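PDB 5UAO: tryptophane-5-halogenase from Microbispora sp. ATCC PTA-5024, which catalyses the FAD-dependent chlorination of a tryptophan at carbon 5 during biosynthesis of the lanthipeptide NAI-107, as a member of the flavin-dependent tryptophan halogenase family. Local coordinates for residues G37-Y42 with S357-I362; L43-L48 with R192-V197; A91-H96 with Y174-A179. All blocks are in the same frame, centred on the assembly; numbering follows the deposited sequence.

From the N terminus, strand 31-35 leads into helix 39-51, which serves two contacts. The turn and helix start 37-42 pack against helix 358-372, so interaction 1 closes the longest loop, with 314 residues between its segments. The next turn, 43-48, meets 192-197 in interaction 2, a loop that lies wholly within the first. Helix 90-97 then pairs with 174-179 in interaction 3, the innermost loop; none of the three cross. Interactions 1 and 2 touch through Ile362 and Leu43, interactions 1 and 3 through Leu359 and Met176. Helix 178-191 begins in interaction 3 and runs to interaction 2, where the chain turns into strand 195-208 of the large mixed sheet.

Interaction 1. Residues G37-Y42 with S357-I362. With FAD (flavin-adenine dinucleotide), chain E.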
loop_
_atom_site.group_PDB
_atom_site.type_symbol
_atom_site.label_atom_id
_atom_site.label_comp_id
_atom_site.label_asym_id
_atom_site.label_seq_id
_atom_site.Cartn_x
_atom_site.Cartn_y
_atom_site.Cartn_z
ATOM N N GLY A 37 31.087 5.837 -10.365
ATOM C CA GLY A 37 31.747 5.176 -9.219
ATOM C C GLY A 37 31.591 5.839 -7.855
ATOM O O GLY A 37 32.486 5.816 -7.037
ATOM N N GLY A 38 30.473 6.458 -7.592
ATOM C CA GLY A 38 30.238 6.874 -6.211
ATOM C C GLY A 38 29.553 5.717 -5.496
ATOM O O GLY A 38 29.616 4.563 -5.941
ATOM N N THR A 39 28.864 5.995 -4.413
ATOM C CA THR A 39 28.223 4.906 -3.699
ATOM C C THR A 39 27.112 4.291 -4.551
ATOM O O THR A 39 26.887 3.095 -4.492
ATOM C CB THR A 39 27.648 5.362 -2.337
ATOM O OG1 THR A 39 26.717 6.409 -2.570
ATOM C CG2 THR A 39 28.718 5.897 -1.406
ATOM N N ALA A 40 26.421 5.075 -5.397
ATOM C CA ALA A 40 25.381 4.479 -6.216
ATOM C C ALA A 40 25.970 3.418 -7.149
ATOM O O ALA A 40 25.428 2.312 -7.306
ATOM C CB ALA A 40 24.632 5.577 -7.018
ATOM N N GLY A 41 27.081 3.738 -7.785
ATOM C CA GLY A 41 27.641 2.864 -8.791
ATOM C C GLY A 41 28.188 1.577 -8.139
ATOM O O GLY A 41 27.910 0.467 -8.614
ATOM N N TYR A 42 28.885 1.730 -7.020
ATOM C CA TYR A 42 29.499 0.547 -6.369
ATOM C C TYR A 42 28.448 -0.371 -5.760
ATOM O O TYR A 42 28.544 -1.604 -5.932
ATOM C CB TYR A 42 30.640 0.915 -5.401
ATOM C CG TYR A 42 31.958 1.179 -6.203
ATOM C CD1 TYR A 42 32.702 0.130 -6.691
ATOM C CD2 TYR A 42 32.372 2.453 -6.537
ATOM C CE1 TYR A 42 33.817 0.344 -7.469
ATOM C CE2 TYR A 42 33.510 2.675 -7.286
ATOM C CZ TYR A 42 34.231 1.586 -7.748
ATOM O OH TYR A 42 35.377 1.747 -8.479
ATOM N N SER A 357 17.453 9.725 3.403
ATOM C CA SER A 357 16.821 8.810 2.512
ATOM C C SER A 357 17.686 8.473 1.288
ATOM O O SER A 357 17.304 7.633 0.525
ATOM C CB SER A 357 15.550 9.476 2.000
ATOM O OG SER A 357 15.838 10.798 1.653
ATOM N N GLY A 358 18.818 9.146 1.054
ATOM C CA GLY A 358 19.597 8.943 -0.187
ATOM C C GLY A 358 20.001 7.497 -0.448
ATOM O O GLY A 358 19.650 6.927 -1.497
ATOM N N LEU A 359 20.717 6.915 0.511
ATOM C CA LEU A 359 21.199 5.531 0.451
ATOM C C LEU A 359 20.034 4.515 0.447
ATOM O O LEU A 359 20.070 3.484 -0.246
ATOM C CB LEU A 359 22.171 5.225 1.573
ATOM C CG LEU A 359 23.680 5.332 1.189
ATOM C CD1 LEU A 359 23.955 6.450 0.292
ATOM C CD2 LEU A 359 24.639 5.454 2.352
ATOM N N LEU A 360 19.009 4.818 1.206
ATOM C CA LEU A 360 17.813 4.006 1.184
ATOM C C LEU A 360 17.252 3.910 -0.189
ATOM O O LEU A 360 16.846 2.849 -0.634
ATOM C CB LEU A 360 16.750 4.630 2.113
ATOM C CG LEU A 360 15.334 4.027 2.082
ATOM C CD1 LEU A 360 15.303 2.554 2.481
ATOM C CD2 LEU A 360 14.406 4.764 3.004
ATOM N N MET A 361 17.111 5.046 -0.865
ATOM C CA MET A 361 16.546 5.042 -2.199
ATOM C C MET A 361 17.435 4.443 -3.281
ATOM O O MET A 361 16.921 3.962 -4.336
ATOM C CB MET A 361 16.085 6.447 -2.553
ATOM C CG MET A 361 14.844 6.845 -1.780
ATOM S SD MET A 361 13.491 5.607 -1.585
ATOM C CE MET A 361 12.993 5.334 -3.304
ATOM N N ILE A 362 18.744 4.547 -3.072
ATOM C CA ILE A 362 19.696 3.863 -3.913
ATOM C C ILE A 362 19.411 2.379 -3.726
ATOM O O ILE A 362 19.243 1.641 -4.708
ATOM C CB ILE A 362 21.150 4.198 -3.595
ATOM C CG1 ILE A 362 21.498 5.538 -4.248
ATOM C CG2 ILE A 362 22.090 3.101 -4.101
ATOM C CD1 ILE A 362 22.706 6.251 -3.706
HETATM P PA FAD E . 28.194 10.880 -7.367
HETATM O O1A FAD E . 28.770 10.578 -5.983
HETATM O O2A FAD E . 27.991 12.317 -7.882
HETATM O O5B FAD E . 28.968 10.007 -8.474
HETATM C C5B FAD E . 28.918 10.224 -9.869
HETATM C C4B FAD E . 29.959 9.319 -10.504
HETATM O O4B FAD E . 29.641 9.458 -11.892
HETATM C C3B FAD E . 31.445 9.697 -10.338
HETATM O O3B FAD E . 32.336 8.492 -10.113
HETATM C C2B FAD E . 31.794 10.369 -11.671
HETATM O O2B FAD E . 33.222 10.293 -12.070
HETATM C C1B FAD E . 30.869 9.599 -12.614
HETATM N N9A FAD E . 30.668 10.326 -13.890
HETATM C C8A FAD E . 29.946 11.472 -14.074
HETATM N N7A FAD E . 29.980 11.819 -15.390
HETATM C C5A FAD E . 30.748 10.897 -16.024
HETATM C C6A FAD E . 31.226 10.732 -17.392
HETATM N N6A FAD E . 30.850 11.628 -18.353
HETATM N N1A FAD E . 31.971 9.668 -17.652
HETATM C C2A FAD E . 32.322 8.762 -16.719
HETATM N N3A FAD E . 31.937 8.878 -15.447
HETATM C C4A FAD E . 31.168 9.914 -15.065
HETATM N N1 FAD E . 22.511 10.255 1.400
HETATM C C2 FAD E . 22.364 9.526 2.558
HETATM O O2 FAD E . 21.962 8.319 2.514
HETATM N N3 FAD E . 22.654 10.063 3.773
HETATM C C4 FAD E . 23.103 11.324 3.936
HETATM O O4 FAD E . 23.327 11.736 5.117
HETATM C C4X FAD E . 23.286 12.160 2.702
HETATM N N5 FAD E . 23.670 13.467 2.735
HETATM C C5X FAD E . 23.827 14.207 1.612
HETATM C C6 FAD E . 24.223 15.534 1.721
HETATM C C7 FAD E . 24.361 16.334 0.601
HETATM C C7M FAD E . 24.812 17.763 0.675
HETATM C C8 FAD E . 24.144 15.765 -0.727
HETATM C C8M FAD E . 24.313 16.650 -1.944
HETATM C C9 FAD E . 23.740 14.445 -0.838
HETATM C C9A FAD E . 23.542 13.618 0.270
HETATM N N10 FAD E . 23.101 12.253 0.159
HETATM C C10 FAD E . 22.958 11.530 1.387
HETATM C "C1'" FAD E . 22.875 11.491 -1.107
HETATM C "C2'" FAD E . 24.196 10.588 -1.219
HETATM O "O2'" FAD E . 25.223 11.563 -1.089
HETATM C "C3'" FAD E . 24.908 9.894 -2.434
HETATM O "O3'" FAD E . 26.320 9.467 -2.356
HETATM C "C4'" FAD E . 25.261 10.958 -3.431
HETATM O "O4'" FAD E . 24.703 12.249 -3.040
HETATM C "C5'" FAD E . 24.911 10.362 -4.795
HETATM O "O5'" FAD E . 25.818 9.353 -5.134
HETATM P P FAD E . 25.961 9.127 -6.748
HETATM O O1P FAD E . 24.632 9.106 -7.372
HETATM O O2P FAD E . 26.797 7.854 -6.798
HETATM O O3P FAD E . 26.647 10.353 -7.460
#
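Ile362 lays its CD1 methyl against the CB of Ala40, 3.9 Å away, and this pair forms the close-packed part of a modest contact between the starts of helices 39-51 and 358-372. The side chain reaches over because CG1 lies anti to the carbonyl carbon (chi1 -80°) and the chain then runs on extended, while the other branch, CG2, rests near Ala40 CA. Thr39 adds a thinner touch: its OG1 stands 4.0 Å from Leu359 CD1, a polar atom facing a methyl, and it also comes near the FAD ribityl oxygen O3'. The segment 37-42 carries the second and third glycines of a GxGxxG pattern, consistent with the strand-turn-helix of a Rossmann-type dinucleotide-binding fold, and here the turn holds FAD through backbone amides. Ala40 N donates to the phosphate oxygen O2P at 3.1 Å, and Gly37 N to the ribose hydroxyl oxygen O3B at 2.9 Å. With Gly38 as N-cap, the helix start faces the diphosphate and would probably ease its negative charge; a CB on Gly38 would collide with FAD O1A. At the other end of the cofactor, Leu359 N donates to the flavin O2 at 2.7 Å, with an N-H...O angle of 158°. Beyond Ala40 and Ile362 the two helix starts meet less closely, and the cofactor bridges them from its phosphates to its isoalloxazine ring. Even this looser side is buried rather than wet, except that Gly358, beside the flavin N1, is partly exposed.

Interaction 2. Residues L43-L48 with R192-V197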
loop_
_atom_site.group_PDB
_atom_site.type_symbol
_atom_site.label_atom_id
_atom_site.label_comp_id
_atom_site.label_asym_id
_atom_site.label_seq_id
_atom_site.Cartn_x
_atom_site.Cartn_y
_atom_site.Cartn_z
ATOM N N LEU A 43 27.424 0.206 -5.120
ATOM C CA LEU A 43 26.387 -0.613 -4.602
ATOM C C LEU A 43 25.637 -1.343 -5.689
ATOM O O LEU A 43 25.281 -2.508 -5.523
ATOM C CB LEU A 43 25.438 0.181 -3.696
ATOM C CG LEU A 43 26.043 0.794 -2.428
ATOM C CD1 LEU A 43 25.013 1.662 -1.810
ATOM C CD2 LEU A 43 26.490 -0.256 -1.381
ATOM N N THR A 44 25.389 -0.707 -6.825
ATOM C CA THR A 44 24.727 -1.386 -7.911
ATOM C C THR A 44 25.583 -2.499 -8.470
ATOM O O THR A 44 25.064 -3.615 -8.680
ATOM C CB THR A 44 24.475 -0.430 -9.086
ATOM O OG1 THR A 44 23.684 0.647 -8.613
ATOM C CG2 THR A 44 23.764 -1.120 -10.190
ATOM N N ALA A 45 26.869 -2.227 -8.706
ATOM C CA ALA A 45 27.754 -3.256 -9.279
ATOM C C ALA A 45 27.901 -4.484 -8.326
ATOM O O ALA A 45 27.850 -5.622 -8.770
ATOM C CB ALA A 45 29.118 -2.649 -9.566
ATOM N N LEU A 46 27.998 -4.228 -7.020
ATOM C CA LEU A 46 28.097 -5.308 -6.041
ATOM C C LEU A 46 26.813 -6.143 -5.980
ATOM O O LEU A 46 26.887 -7.351 -5.838
ATOM C CB LEU A 46 28.450 -4.750 -4.666
ATOM C CG LEU A 46 29.873 -4.278 -4.590
ATOM C CD1 LEU A 46 30.071 -3.410 -3.371
ATOM C CD2 LEU A 46 30.790 -5.479 -4.478
ATOM N N ALA A 47 25.648 -5.475 -6.088
ATOM C CA ALA A 47 24.362 -6.162 -6.081
ATOM C C ALA A 47 24.174 -7.035 -7.324
ATOM O O ALA A 47 23.695 -8.196 -7.169
ATOM C CB ALA A 47 23.225 -5.180 -5.958
ATOM N N LEU A 48 24.571 -6.519 -8.515
ATOM C CA LEU A 48 24.489 -7.293 -9.713
ATOM C C LEU A 48 25.346 -8.559 -9.668
ATOM O O LEU A 48 24.892 -9.639 -10.039
ATOM C CB LEU A 48 24.870 -6.499 -10.957
ATOM C CG LEU A 48 23.836 -5.469 -11.384
ATOM C CD1 LEU A 48 24.564 -4.422 -12.256
ATOM C CD2 LEU A 48 22.694 -6.105 -12.132
ATOM N N ARG A 192 35.541 -9.239 -5.939
ATOM C CA ARG A 192 34.479 -10.061 -6.450
ATOM C C ARG A 192 34.313 -10.111 -7.952
ATOM O O ARG A 192 33.348 -10.696 -8.419
ATOM C CB ARG A 192 33.192 -9.614 -5.812
ATOM C CG ARG A 192 33.206 -9.885 -4.331
ATOM C CD ARG A 192 31.930 -9.406 -3.729
ATOM N NE ARG A 192 31.845 -9.569 -2.284
ATOM C CZ ARG A 192 30.736 -9.319 -1.597
ATOM N NH1 ARG A 192 29.642 -8.864 -2.221
ATOM N NH2 ARG A 192 30.721 -9.478 -0.292
ATOM N N GLY A 193 35.243 -9.571 -8.715
ATOM C CA GLY A 193 35.230 -9.767 -10.183
ATOM C C GLY A 193 34.484 -8.691 -10.988
ATOM O O GLY A 193 34.235 -8.837 -12.189
ATOM N N VAL A 194 34.087 -7.608 -10.341
ATOM C CA VAL A 194 33.576 -6.445 -11.103
ATOM C C VAL A 194 34.768 -5.883 -11.903
ATOM O O VAL A 194 35.838 -5.650 -11.304
ATOM C CB VAL A 194 32.974 -5.366 -10.170
ATOM C CG1 VAL A 194 32.664 -4.104 -10.949
ATOM C CG2 VAL A 194 31.687 -5.863 -9.511
ATOM N N ARG A 195 34.621 -5.674 -13.214
ATOM C CA ARG A 195 35.735 -5.069 -13.993
ATOM C C ARG A 195 35.708 -3.554 -13.888
ATOM O O ARG A 195 34.665 -2.956 -13.975
ATOM C CB ARG A 195 35.618 -5.466 -15.459
ATOM C CG ARG A 195 35.462 -6.961 -15.661
ATOM C CD ARG A 195 35.746 -7.375 -17.107
ATOM N NE ARG A 195 34.683 -7.028 -18.062
ATOM C CZ ARG A 195 34.676 -5.955 -18.855
ATOM N NH1 ARG A 195 35.644 -5.048 -18.799
ATOM N NH2 ARG A 195 33.667 -5.778 -19.700
ATOM N N HIS A 196 36.849 -2.932 -13.725
ATOM C CA HIS A 196 36.926 -1.496 -13.679
ATOM C C HIS A 196 37.378 -0.899 -15.037
ATOM O O HIS A 196 38.264 -1.446 -15.652
ATOM C CB HIS A 196 37.865 -1.082 -12.583
ATOM C CG HIS A 196 37.782 0.366 -12.273
ATOM N ND1 HIS A 196 38.607 1.311 -12.866
ATOM C CD2 HIS A 196 36.965 1.045 -11.434
ATOM C CE1 HIS A 196 38.290 2.510 -12.406
ATOM N NE2 HIS A 196 37.297 2.376 -11.534
ATOM N N VAL A 197 36.730 0.190 -15.495
ATOM C CA VAL A 197 37.133 0.939 -16.673
ATOM C C VAL A 197 37.349 2.439 -16.305
ATOM O O VAL A 197 36.444 3.083 -15.751
ATOM C CB VAL A 197 36.086 0.768 -17.773
ATOM C CG1 VAL A 197 36.476 1.553 -19.007
ATOM C CG2 VAL A 197 35.937 -0.715 -18.143
HETATM O O HOH W 1 29.126 -8.731 -5.066
#
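The backbones of helix 39-51 and the turn into strand 195-208 come nearest at Ala45 and Val194, whose CA atoms are 6.9 Å apart. This joins the first helix of the probably Rossmann-type FAD-binding fold to the end of helix 178-191, where a Schellman motif closes the helix: Gly193, at positive phi, is its C-prime residue, and a side chain there would be jammed against the preceding carbonyl oxygen. The chain is thereby turned into the strand, which pairs with strand 56-61. Val194 points its fork at the helix, and with CG1 anti to the backbone N (chi1 171°) both methyls face Ala45. CG1 approaches Ala45 CB at 4.1 Å, while CG2 sits 3.9 Å from the carbonyl oxygen of Ala45. Val57 on strand 56-61 covers Ala45 as well, and Ala189 on helix 178-191 packs on both Val194 and Leu46. Farther along, Leu46 crosses the extended aliphatic chain of Arg192 at about a right angle, its CD2 methyl 4.2 Å from Arg192 CD. The guanidinium reaches past this methyl to the carbonyl oxygen of Leu86, its direct partner, through NH1. In the guanidinium plane a water also accepts from Arg192 NH1 at 2.9 Å, and the same water donates to Leu46 O at 2.7 Å.

Interaction 3. Residues A91-H96 with Y174-A179; sequences AEFYQH and YHMDNA
Phe93 drops from helix 90-97 into the hollow between Tyr174 and Met176, its CG anti to the backbone N (chi1 -180°), which brings the ring to both. One corner of the ring, CE2, comes down over a face of Tyr174, 3.5 Å from Tyr174 CE2, with the ring planes 32° apart. The neighbouring corner, CZ, meets Met176 SD at 3.7 Å. The sulfur lies in the plane of the Phe93 ring, at its edge, in a Met-aromatic contact. Leu82 and Leu181 add walls from helices 76-85 and 178-191. Tyr94 fits along the CE1 edge of Tyr174, near its hydroxyl, the two rings nearly perpendicular at 82°, and its OH stands near the plane of the Tyr174 ring, 3.6 Å from Tyr174 CE1. The aromatic cluster ties helix 90-97 to strand 173-175, and Met176 extends the contact to the connection that leads into helix 178-191. Replacing Tyr174 with an alanine would probably open a gap beneath Phe93 and leave His83 without its hydroxyl partner. A single water joins the two phenols, 2.6 Å from Tyr94 OH and 2.7 Å from Tyr174 OH, while Trp101 NE1 also bonds to Tyr94 OH. With both buried hydroxyls already paired, to water, His83 and Trp101, their rotations are probably fixed, while the apolar and sulfur contacts around Phe93 rely on shape.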
loop_
_atom_site.group_PDB
_atom_site.type_symbol
_atom_site.label_atom_id
_atom_site.label_comp_id
_atom_site.label_asym_id
_atom_site.label_seq_id
_atom_site.Cartn_x
_atom_site.Cartn_y
_atom_site.Cartn_z
ATOM N N ALA A 91 32.428 -7.989 10.527
ATOM C CA ALA A 91 33.680 -7.704 11.211
ATOM C C ALA A 91 34.600 -6.918 10.273
ATOM O O ALA A 91 35.210 -5.903 10.645
ATOM C CB ALA A 91 34.342 -9.023 11.703
ATOM N N GLU A 92 34.667 -7.354 9.036
ATOM C CA GLU A 92 35.444 -6.660 8.021
ATOM C C GLU A 92 34.950 -5.241 7.738
ATOM O O GLU A 92 35.733 -4.317 7.566
ATOM C CB GLU A 92 35.414 -7.445 6.702
ATOM C CG GLU A 92 36.431 -6.955 5.671
ATOM C CD GLU A 92 36.435 -7.790 4.386
ATOM O OE1 GLU A 92 35.393 -7.833 3.669
ATOM O OE2 GLU A 92 37.509 -8.385 4.098
ATOM N N PHE A 93 33.657 -5.104 7.643
ATOM C CA PHE A 93 33.020 -3.772 7.477
ATOM C C PHE A 93 33.410 -2.860 8.627
ATOM O O PHE A 93 33.846 -1.686 8.423
ATOM C CB PHE A 93 31.513 -3.910 7.366
ATOM C CG PHE A 93 30.789 -2.609 7.187
ATOM C CD1 PHE A 93 30.712 -2.024 5.956
ATOM C CD2 PHE A 93 30.147 -1.998 8.271
ATOM C CE1 PHE A 93 30.025 -0.831 5.773
ATOM C CE2 PHE A 93 29.478 -0.814 8.088
ATOM C CZ PHE A 93 29.425 -0.239 6.838
ATOM N N TYR A 94 33.325 -3.381 9.839
ATOM C CA TYR A 94 33.671 -2.557 10.982
ATOM C C TYR A 94 35.146 -2.168 10.990
ATOM O O TYR A 94 35.553 -1.041 11.362
ATOM C CB TYR A 94 33.292 -3.209 12.316
ATOM C CG TYR A 94 31.886 -2.888 12.796
ATOM C CD1 TYR A 94 30.782 -3.271 12.079
ATOM C CD2 TYR A 94 31.670 -2.273 14.007
ATOM C CE1 TYR A 94 29.516 -3.011 12.515
ATOM C CE2 TYR A 94 30.389 -2.024 14.469
ATOM C CZ TYR A 94 29.327 -2.360 13.711
ATOM O OH TYR A 94 28.068 -2.116 14.194
ATOM N N GLN A 95 35.953 -3.092 10.545
ATOM C CA GLN A 95 37.367 -2.862 10.522
ATOM C C GLN A 95 37.739 -1.802 9.471
ATOM O O GLN A 95 38.569 -0.964 9.707
ATOM C CB GLN A 95 38.063 -4.216 10.219
ATOM C CG GLN A 95 39.566 -4.164 10.120
ATOM C CD GLN A 95 40.179 -3.650 11.406
ATOM O OE1 GLN A 95 39.592 -3.797 12.495
ATOM N NE2 GLN A 95 41.355 -3.033 11.298
ATOM N N HIS A 96 37.164 -1.888 8.293
ATOM C CA HIS A 96 37.543 -1.013 7.205
ATOM C C HIS A 96 36.758 0.272 7.211
ATOM O O HIS A 96 37.274 1.310 6.806
ATOM C CB HIS A 96 37.297 -1.691 5.882
ATOM C CG HIS A 96 38.369 -2.637 5.482
ATOM N ND1 HIS A 96 38.622 -3.813 6.157
ATOM C CD2 HIS A 96 39.253 -2.587 4.465
ATOM C CE1 HIS A 96 39.624 -4.445 5.574
ATOM N NE2 HIS A 96 40.033 -3.718 4.554
ATOM N N TYR A 174 23.708 3.172 10.578
ATOM C CA TYR A 174 25.089 3.543 10.640
ATOM C C TYR A 174 25.294 4.998 10.247
ATOM O O TYR A 174 24.611 5.561 9.355
ATOM C CB TYR A 174 25.909 2.726 9.669
ATOM C CG TYR A 174 25.991 1.213 9.934
ATOM C CD1 TYR A 174 26.223 0.714 11.204
ATOM C CD2 TYR A 174 25.947 0.306 8.871
ATOM C CE1 TYR A 174 26.310 -0.653 11.424
ATOM C CE2 TYR A 174 26.097 -1.081 9.081
ATOM C CZ TYR A 174 26.263 -1.543 10.372
ATOM O OH TYR A 174 26.416 -2.917 10.596
ATOM N N HIS A 175 26.336 5.557 10.809
ATOM C CA HIS A 175 27.033 6.706 10.187
ATOM C C HIS A 175 28.380 6.189 9.659
ATOM O O HIS A 175 29.115 5.428 10.363
ATOM C CB HIS A 175 27.332 7.811 11.197
ATOM C CG HIS A 175 26.166 8.363 11.934
ATOM N ND1 HIS A 175 26.082 8.314 13.312
ATOM C CD2 HIS A 175 25.100 9.097 11.532
ATOM C CE1 HIS A 175 24.973 8.911 13.711
ATOM N NE2 HIS A 175 24.380 9.422 12.651
ATOM N N MET A 176 28.705 6.565 8.424
ATOM C CA MET A 176 29.861 6.016 7.678
ATOM C C MET A 176 30.632 7.134 6.965
ATOM O O MET A 176 30.072 7.866 6.123
ATOM C CB MET A 176 29.410 4.986 6.639
ATOM C CG MET A 176 28.584 3.853 7.211
ATOM S SD MET A 176 27.739 2.900 5.943
ATOM C CE MET A 176 26.574 4.109 5.348
ATOM N N ASP A 177 31.896 7.280 7.322
ATOM C CA ASP A 177 32.808 8.125 6.598
ATOM C C ASP A 177 32.815 7.778 5.143
ATOM O O ASP A 177 33.067 6.636 4.762
ATOM C CB ASP A 177 34.222 7.963 7.159
ATOM C CG ASP A 177 35.215 8.827 6.454
ATOM O OD1 ASP A 177 35.272 9.993 6.875
ATOM O OD2 ASP A 177 35.915 8.363 5.496
ATOM N N ASN A 178 32.492 8.761 4.312
ATOM C CA ASN A 178 32.315 8.501 2.930
ATOM C C ASN A 178 33.527 8.030 2.179
ATOM O O ASN A 178 33.410 7.139 1.340
ATOM C CB ASN A 178 31.774 9.720 2.185
ATOM C CG ASN A 178 31.183 9.305 0.897
ATOM O OD1 ASN A 178 30.178 8.547 0.879
ATOM N ND2 ASN A 178 31.829 9.680 -0.199
ATOM N N ALA A 179 34.679 8.628 2.460
ATOM C CA ALA A 179 35.902 8.182 1.815
ATOM C C ALA A 179 36.241 6.721 2.212
ATOM O O ALA A 179 36.514 5.927 1.310
ATOM C CB ALA A 179 37.060 9.156 2.043
HETATM O O HOH W 2 26.157 -3.540 13.247
#